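Local structure of citryl-CoA lyase (Hydrogenobacter thermophilus, 6HXP) at residues F109-V120 against E164-E175. The protein probably cleaves citryl-CoA to acetyl-CoA and oxaloacetate, as a member of the citrate synthase family that binds coenzyme A. Numbering follows the deposited sequence.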
ATOM      1  N   PHE A 109     -17.082  -4.322 -22.404  1.00 27.35           N
ATOM      2  CA  PHE A 109     -17.879  -3.741 -23.484  1.00 27.80           C
ATOM      3  C   PHE A 109     -17.597  -4.445 -24.838  1.00 30.46           C
ATOM      4  O   PHE A 109     -18.537  -4.809 -25.548  1.00 30.56           O
ATOM      5  CB  PHE A 109     -17.551  -2.246 -23.612  1.00 27.95           C
ATOM      6  CG  PHE A 109     -18.102  -1.605 -24.861  1.00 30.35           C
ATOM      7  CD1 PHE A 109     -19.458  -1.432 -25.021  1.00 34.46           C
ATOM      8  CD2 PHE A 109     -17.259  -1.220 -25.892  1.00 32.73           C
ATOM      9  CE1 PHE A 109     -19.975  -0.865 -26.192  1.00 36.60           C
ATOM     10  CE2 PHE A 109     -17.768  -0.654 -27.059  1.00 34.56           C
ATOM     11  CZ  PHE A 109     -19.128  -0.494 -27.209  1.00 34.12           C
ATOM     12  N   ILE A 110     -16.321  -4.611 -25.185  1.00 26.66           N
ATOM     13  CA  ILE A 110     -15.928  -5.250 -26.425  1.00 25.73           C
ATOM     14  C   ILE A 110     -16.373  -6.714 -26.448  1.00 30.01           C
ATOM     15  O   ILE A 110     -16.942  -7.175 -27.448  1.00 30.16           O
ATOM     16  CB  ILE A 110     -14.414  -5.099 -26.679  1.00 26.17           C
ATOM     17  CG1 ILE A 110     -14.079  -3.631 -26.944  1.00 26.77           C
ATOM     18  CG2 ILE A 110     -13.973  -5.976 -27.857  1.00 28.24           C
ATOM     19  CD1 ILE A 110     -12.635  -3.323 -26.838  1.00 27.86           C
ATOM     20  N   GLN A 111     -16.168  -7.436 -25.346  1.00 27.37           N
ATOM     21  CA  GLN A 111     -16.561  -8.847 -25.317  1.00 28.37           C
ATOM     22  C   GLN A 111     -18.061  -9.014 -25.353  1.00 31.89           C
ATOM     23  O   GLN A 111     -18.558  -9.853 -26.103  1.00 32.60           O
ATOM     24  CB  GLN A 111     -15.951  -9.555 -24.118  1.00 28.50           C
ATOM     25  CG  GLN A 111     -14.445  -9.675 -24.250  1.00 26.75           C
ATOM     26  CD  GLN A 111     -13.865 -10.326 -23.033  1.00 37.08           C
ATOM     27  OE1 GLN A 111     -14.497 -11.214 -22.453  1.00 42.48           O
ATOM     28  NE2 GLN A 111     -12.619 -10.004 -22.692  1.00 27.50           N
ATOM     29  N   GLU A 112     -18.785  -8.212 -24.575  1.00 30.37           N
ATOM     30  CA  GLU A 112     -20.244  -8.308 -24.591  1.00 32.83           C
ATOM     31  C   GLU A 112     -20.820  -7.846 -25.921  1.00 37.79           C
ATOM     32  O   GLU A 112     -21.797  -8.425 -26.397  1.00 38.67           O
ATOM     33  CB  GLU A 112     -20.856  -7.580 -23.380  1.00 34.82           C
ATOM     34  CG  GLU A 112     -20.561  -8.329 -22.087  1.00 45.67           C
ATOM     35  CD  GLU A 112     -21.091  -7.719 -20.804  1.00 66.50           C
ATOM     36  OE1 GLU A 112     -21.698  -6.628 -20.866  1.00 70.27           O
ATOM     37  OE2 GLU A 112     -20.882  -8.330 -19.731  1.00 58.34           O
ATOM     38  N   GLY A 113     -20.189  -6.852 -26.537  1.00 34.67           N
ATOM     39  CA  GLY A 113     -20.586  -6.341 -27.843  1.00 35.27           C
ATOM     40  C   GLY A 113     -20.476  -7.402 -28.909  1.00 39.16           C
ATOM     41  O   GLY A 113     -21.441  -7.638 -29.633  1.00 39.11           O
ATOM     42  N   VAL A 114     -19.339  -8.102 -28.961  1.00 35.25           N
ATOM     43  CA  VAL A 114     -19.109  -9.174 -29.928  1.00 36.04           C
ATOM     44  C   VAL A 114     -20.068 -10.346 -29.695  1.00 40.53           C
ATOM     45  O   VAL A 114     -20.625 -10.873 -30.658  1.00 41.55           O
ATOM     46  CB  VAL A 114     -17.624  -9.625 -29.914  1.00 38.24           C
ATOM     47  CG1 VAL A 114     -17.424 -10.961 -30.643  1.00 40.02           C
ATOM     48  CG2 VAL A 114     -16.758  -8.551 -30.534  1.00 36.68           C
ATOM     49  N   SER A 115     -20.244 -10.769 -28.442  1.00 37.68           N
ATOM     50  CA  SER A 115     -21.112 -11.925 -28.140  1.00 40.72           C
ATOM     51  C   SER A 115     -22.607 -11.638 -28.302  1.00 47.75           C
ATOM     52  O   SER A 115     -23.376 -12.574 -28.552  1.00 49.72           O
ATOM     53  CB  SER A 115     -20.813 -12.468 -26.746  1.00 45.18           C
ATOM     54  OG  SER A 115     -21.210 -11.573 -25.727  1.00 59.28           O
ATOM     55  N   SER A 116     -23.033 -10.368 -28.202  1.00 44.29           N
ATOM     56  CA  SER A 116     -24.447 -10.037 -28.360  1.00 46.09           C
ATOM     57  C   SER A 116     -24.949 -10.277 -29.781  1.00 53.43           C
ATOM     58  O   SER A 116     -26.144 -10.517 -29.966  1.00 54.21           O
ATOM     59  CB  SER A 116     -24.710  -8.582 -27.995  1.00 46.76           C
ATOM     60  OG  SER A 116     -24.139  -7.703 -28.952  1.00 49.86           O
ATOM     61  N   LYS A 117     -24.051 -10.137 -30.779  1.00 51.10           N
ATOM     62  CA  LYS A 117     -24.364 -10.222 -32.196  1.00 54.56           C
ATOM     63  C   LYS A 117     -25.363  -9.109 -32.605  1.00 61.52           C
ATOM     64  O   LYS A 117     -26.027  -9.240 -33.630  1.00 62.62           O
ATOM     65  CB  LYS A 117     -24.886 -11.629 -32.595  1.00 60.02           C
ATOM     66  CG  LYS A 117     -23.965 -12.804 -32.240  1.00 80.34           C
ATOM     67  CD  LYS A 117     -22.614 -12.814 -32.977  1.00 94.80           C
ATOM     68  CE  LYS A 117     -22.716 -13.171 -34.445  1.00113.20           C
ATOM     69  NZ  LYS A 117     -21.400 -13.064 -35.132  1.00123.35           N
ATOM     70  N   ARG A 118     -25.452  -8.007 -31.819  1.00 56.89           N
ATOM     71  CA  ARG A 118     -26.335  -6.882 -32.148  1.00 56.66           C
ATOM     72  C   ARG A 118     -25.489  -5.997 -33.034  1.00 55.75           C
ATOM     73  O   ARG A 118     -24.264  -6.075 -32.971  1.00 53.55           O
ATOM     74  CB  ARG A 118     -26.769  -6.092 -30.902  1.00 57.54           C
ATOM     75  CG  ARG A 118     -27.781  -6.796 -30.019  1.00 63.73           C
ATOM     76  CD  ARG A 118     -27.963  -6.060 -28.701  1.00 66.13           C
ATOM     77  NE  ARG A 118     -28.384  -4.670 -28.893  1.00 70.22           N
ATOM     78  CZ  ARG A 118     -28.324  -3.729 -27.954  1.00 84.13           C
ATOM     79  NH1 ARG A 118     -27.857  -4.016 -26.744  1.00 69.46           N
ATOM     80  NH2 ARG A 118     -28.724  -2.493 -28.219  1.00 74.62           N
ATOM     81  N   SER A 119     -26.117  -5.164 -33.854  1.00 50.83           N
ATOM     82  CA  SER A 119     -25.362  -4.303 -34.759  1.00 48.62           C
ATOM     83  C   SER A 119     -24.594  -3.243 -33.980  1.00 49.84           C
ATOM     84  O   SER A 119     -25.033  -2.794 -32.920  1.00 49.84           O
ATOM     85  CB  SER A 119     -26.292  -3.619 -35.761  1.00 51.52           C
ATOM     86  OG  SER A 119     -27.039  -2.594 -35.131  1.00 54.09           O
ATOM     87  N   VAL A 120     -23.463  -2.835 -34.522  1.00 46.50           N
ATOM     88  CA  VAL A 120     -22.651  -1.778 -33.922  1.00 44.77           C
ATOM     89  C   VAL A 120     -23.494  -0.487 -33.842  1.00 48.04           C
ATOM     90  O   VAL A 120     -23.486   0.171 -32.811  1.00 46.68           O
ATOM     91  CB  VAL A 120     -21.325  -1.598 -34.695  1.00 47.77           C
ATOM     92  CG1 VAL A 120     -20.598  -0.329 -34.264  1.00 47.03           C
ATOM     93  CG2 VAL A 120     -20.427  -2.819 -34.506  1.00 46.90           C
ATOM     94  N   GLU A 164     -12.162 -10.580 -34.623  1.00 30.49           N
ATOM     95  CA  GLU A 164     -13.511 -10.066 -34.362  1.00 29.86           C
ATOM     96  C   GLU A 164     -13.562  -8.987 -33.288  1.00 30.51           C
ATOM     97  O   GLU A 164     -14.314  -8.027 -33.430  1.00 30.73           O
ATOM     98  CB  GLU A 164     -14.488 -11.212 -34.016  1.00 32.87           C
ATOM     99  CG  GLU A 164     -14.150 -12.018 -32.773  1.00 38.91           C
ATOM    100  CD  GLU A 164     -15.034 -13.228 -32.531  1.00 61.50           C
ATOM    101  OE1 GLU A 164     -16.082 -13.337 -33.204  1.00 47.47           O
ATOM    102  OE2 GLU A 164     -14.692 -14.058 -31.658  1.00 54.22           O
ATOM    103  N   HIS A 165     -12.742  -9.131 -32.228  1.00 28.15           N
ATOM    104  CA  HIS A 165     -12.708  -8.131 -31.162  1.00 26.08           C
ATOM    105  C   HIS A 165     -12.043  -6.826 -31.599  1.00 28.16           C
ATOM    106  O   HIS A 165     -12.540  -5.745 -31.296  1.00 27.60           O
ATOM    107  CB  HIS A 165     -12.079  -8.697 -29.880  1.00 25.70           C
ATOM    108  CG  HIS A 165     -12.886  -9.810 -29.272  1.00 28.02           C
ATOM    109  ND1 HIS A 165     -12.634 -11.145 -29.583  1.00 30.42           N
ATOM    110  CD2 HIS A 165     -13.932  -9.753 -28.421  1.00 29.99           C
ATOM    111  CE1 HIS A 165     -13.543 -11.850 -28.910  1.00 31.14           C
ATOM    112  NE2 HIS A 165     -14.342 -11.062 -28.195  1.00 31.93           N
ATOM    113  N   CYS A 166     -10.926  -6.927 -32.315  1.00 25.71           N
ATOM    114  CA  CYS A 166     -10.253  -5.740 -32.862  1.00 26.36           C
ATOM    115  C   CYS A 166     -11.195  -5.020 -33.829  1.00 30.07           C
ATOM    116  O   CYS A 166     -11.321  -3.785 -33.791  1.00 29.85           O
ATOM    117  CB  CYS A 166      -8.962  -6.119 -33.556  1.00 26.64           C
ATOM    118  SG  CYS A 166      -7.673  -6.689 -32.438  1.00 29.69           S
ATOM    119  N   LYS A 167     -11.861  -5.791 -34.715  1.00 28.15           N
ATOM    120  CA  LYS A 167     -12.795  -5.228 -35.710  1.00 29.70           C
ATOM    121  C   LYS A 167     -13.940  -4.503 -35.042  1.00 32.20           C
ATOM    122  O   LYS A 167     -14.268  -3.377 -35.432  1.00 32.51           O
ATOM    123  CB  LYS A 167     -13.350  -6.338 -36.619  1.00 31.12           C
ATOM    124  CG  LYS A 167     -14.316  -5.832 -37.689  1.00 38.95           C
ATOM    125  CD  LYS A 167     -14.730  -6.943 -38.614  1.00 45.06           C
ATOM    126  CE  LYS A 167     -15.997  -6.668 -39.422  1.00 58.24           C
ATOM    127  NZ  LYS A 167     -16.080  -5.263 -39.880  1.00 58.54           N
ATOM    128  N   PHE A 168     -14.554  -5.143 -34.039  1.00 30.83           N
ATOM    129  CA  PHE A 168     -15.644  -4.541 -33.266  1.00 29.92           C
ATOM    130  C   PHE A 168     -15.192  -3.227 -32.642  1.00 31.59           C
ATOM    131  O   PHE A 168     -15.862  -2.218 -32.795  1.00 32.46           O
ATOM    132  CB  PHE A 168     -16.149  -5.497 -32.163  1.00 30.72           C
ATOM    133  CG  PHE A 168     -17.294  -4.903 -31.360  1.00 31.29           C
ATOM    134  CD1 PHE A 168     -18.598  -4.974 -31.827  1.00 35.25           C
ATOM    135  CD2 PHE A 168     -17.059  -4.269 -30.143  1.00 31.46           C
ATOM    136  CE1 PHE A 168     -19.642  -4.395 -31.110  1.00 36.13           C
ATOM    137  CE2 PHE A 168     -18.098  -3.682 -29.432  1.00 33.70           C
ATOM    138  CZ  PHE A 168     -19.387  -3.773 -29.903  1.00 33.97           C
ATOM    139  N   ALA A 169     -14.040  -3.234 -31.969  1.00 27.84           N
ATOM    140  CA  ALA A 169     -13.552  -2.012 -31.318  1.00 27.32           C
ATOM    141  C   ALA A 169     -13.357  -0.867 -32.315  1.00 31.13           C
ATOM    142  O   ALA A 169     -13.728   0.274 -32.037  1.00 32.32           O
ATOM    143  CB  ALA A 169     -12.256  -2.292 -30.576  1.00 27.44           C
ATOM    144  N   GLU A 170     -12.819  -1.160 -33.495  1.00 29.71           N
ATOM    145  CA  GLU A 170     -12.636  -0.105 -34.519  1.00 30.01           C
ATOM    146  C   GLU A 170     -13.933   0.273 -35.175  1.00 35.38           C
ATOM    147  O   GLU A 170     -14.149   1.457 -35.483  1.00 36.26           O
ATOM    148  CB  GLU A 170     -11.587  -0.550 -35.540  1.00 30.74           C
ATOM    149  CG  GLU A 170     -10.223  -0.685 -34.896  1.00 34.06           C
ATOM    150  CD  GLU A 170      -9.057  -0.461 -35.826  1.00 46.94           C
ATOM    151  OE1 GLU A 170      -8.886  -1.272 -36.758  1.00 45.34           O
ATOM    152  OE2 GLU A 170      -8.390   0.587 -35.690  1.00 56.66           O
ATOM    153  N   ASP A 171     -14.840  -0.703 -35.391  1.00 33.10           N
ATOM    154  CA  ASP A 171     -16.147  -0.390 -35.971  1.00 33.99           C
ATOM    155  C   ASP A 171     -16.919   0.555 -35.055  1.00 37.62           C
ATOM    156  O   ASP A 171     -17.597   1.448 -35.550  1.00 39.16           O
ATOM    157  CB  ASP A 171     -16.980  -1.664 -36.197  1.00 36.17           C
ATOM    158  CG  ASP A 171     -16.568  -2.485 -37.402  1.00 42.57           C
ATOM    159  OD1 ASP A 171     -15.745  -1.993 -38.202  1.00 40.54           O
ATOM    160  OD2 ASP A 171     -16.999  -3.654 -37.496  1.00 43.14           O
ATOM    161  N   VAL A 172     -16.819   0.374 -33.737  1.00 32.63           N
ATOM    162  CA  VAL A 172     -17.502   1.253 -32.778  1.00 31.99           C
ATOM    163  C   VAL A 172     -16.967   2.686 -32.888  1.00 37.26           C
ATOM    164  O   VAL A 172     -17.776   3.615 -32.876  1.00 38.51           O
ATOM    165  CB  VAL A 172     -17.402   0.690 -31.319  1.00 33.10           C
ATOM    166  CG1 VAL A 172     -17.726   1.753 -30.267  1.00 31.78           C
ATOM    167  CG2 VAL A 172     -18.291  -0.540 -31.142  1.00 33.32           C
ATOM    168  N   ALA A 173     -15.643   2.885 -33.035  1.00 34.18           N
ATOM    169  CA  ALA A 173     -15.117   4.254 -33.160  1.00 35.03           C
ATOM    170  C   ALA A 173     -15.696   4.938 -34.397  1.00 40.36           C
ATOM    171  O   ALA A 173     -16.123   6.096 -34.340  1.00 41.17           O
ATOM    172  CB  ALA A 173     -13.614   4.245 -33.268  1.00 34.64           C
ATOM    173  N   GLU A 174     -15.727   4.208 -35.511  1.00 37.41           N
ATOM    174  CA  GLU A 174     -16.251   4.757 -36.766  1.00 38.20           C
ATOM    175  C   GLU A 174     -17.726   5.118 -36.610  1.00 43.58           C
ATOM    176  O   GLU A 174     -18.158   6.201 -37.054  1.00 44.61           O
ATOM    177  CB  GLU A 174     -16.034   3.730 -37.894  1.00 40.49           C
ATOM    178  CG  GLU A 174     -16.568   4.136 -39.255  1.00 57.63           C
ATOM    179  CD  GLU A 174     -16.121   3.256 -40.408  1.00 96.31           C
ATOM    180  OE1 GLU A 174     -15.797   2.069 -40.167  1.00 91.97           O
ATOM    181  OE2 GLU A 174     -16.125   3.747 -41.561  1.00 99.29           O
ATOM    182  N   GLU A 175     -18.501   4.237 -35.957  1.00 40.24           N
ATOM    183  CA  GLU A 175     -19.931   4.480 -35.736  1.00 40.94           C
ATOM    184  C   GLU A 175     -20.197   5.645 -34.778  1.00 46.17           C
ATOM    185  O   GLU A 175     -21.177   6.382 -34.985  1.00 45.18           O
ATOM    186  CB  GLU A 175     -20.613   3.205 -35.235  1.00 42.41           C
ATOM    187  CG  GLU A 175     -22.116   3.296 -35.095  1.00 49.49           C
ATOM    188  CD  GLU A 175     -22.862   3.607 -36.383  1.00 63.30           C
ATOM    189  OE1 GLU A 175     -22.360   3.275 -37.484  1.00 52.47           O
ATOM    190  OE2 GLU A 175     -23.970   4.172 -36.281  1.00 50.21           O
TER
HETATM  191  O   HOH W   1     -16.773 -12.012 -26.942  1.00 36.92           O
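The ring of F168 lies flat against bare main chain: one face rests on the peptide joining G113 to V114, with V114 N 4.2 Å above the ring plane, over its centre. G113 makes this possible, since its lack of a side chain lets F168 CZ come within 3.5 Å of G113 CA. With CG anti to the backbone N (chi1 -179°), F168 reaches straight across as a knob among I110, G113, V114 and V120, while V172 CG2, one turn on along the same helix, lies against the opposite face toward its rim. V114 CG2 packs on F168 CB at 3.5 Å, and the F109 ring meets the F168 ring obliquely, planes 53° apart.

V120 returns the insertion among F168, D171, V172 and E175. Short and branched, it serves two partners: V120 CG2 touches F168 CE1, whereas V120 CG1 lies 3.7 Å from E175 CB. At the other end I110 CG2 meets the H165 imidazole edge in plane; a water 2.9 Å from H165 NE2 donates to Q111 O, and H165 ND1 is hydrogen-bonded to E198 OE2.

The helix axes cross at 100°, 9.5 Å apart. K117, with positive phi, ends helix 109-116, and S119 N-caps the next. F109 touches I134 and V172 touches Y137, both CoA-binding residues. I123 of helix 120-129 packs on F109 and F168, and A194 of helix 188-198 on I110 and A169.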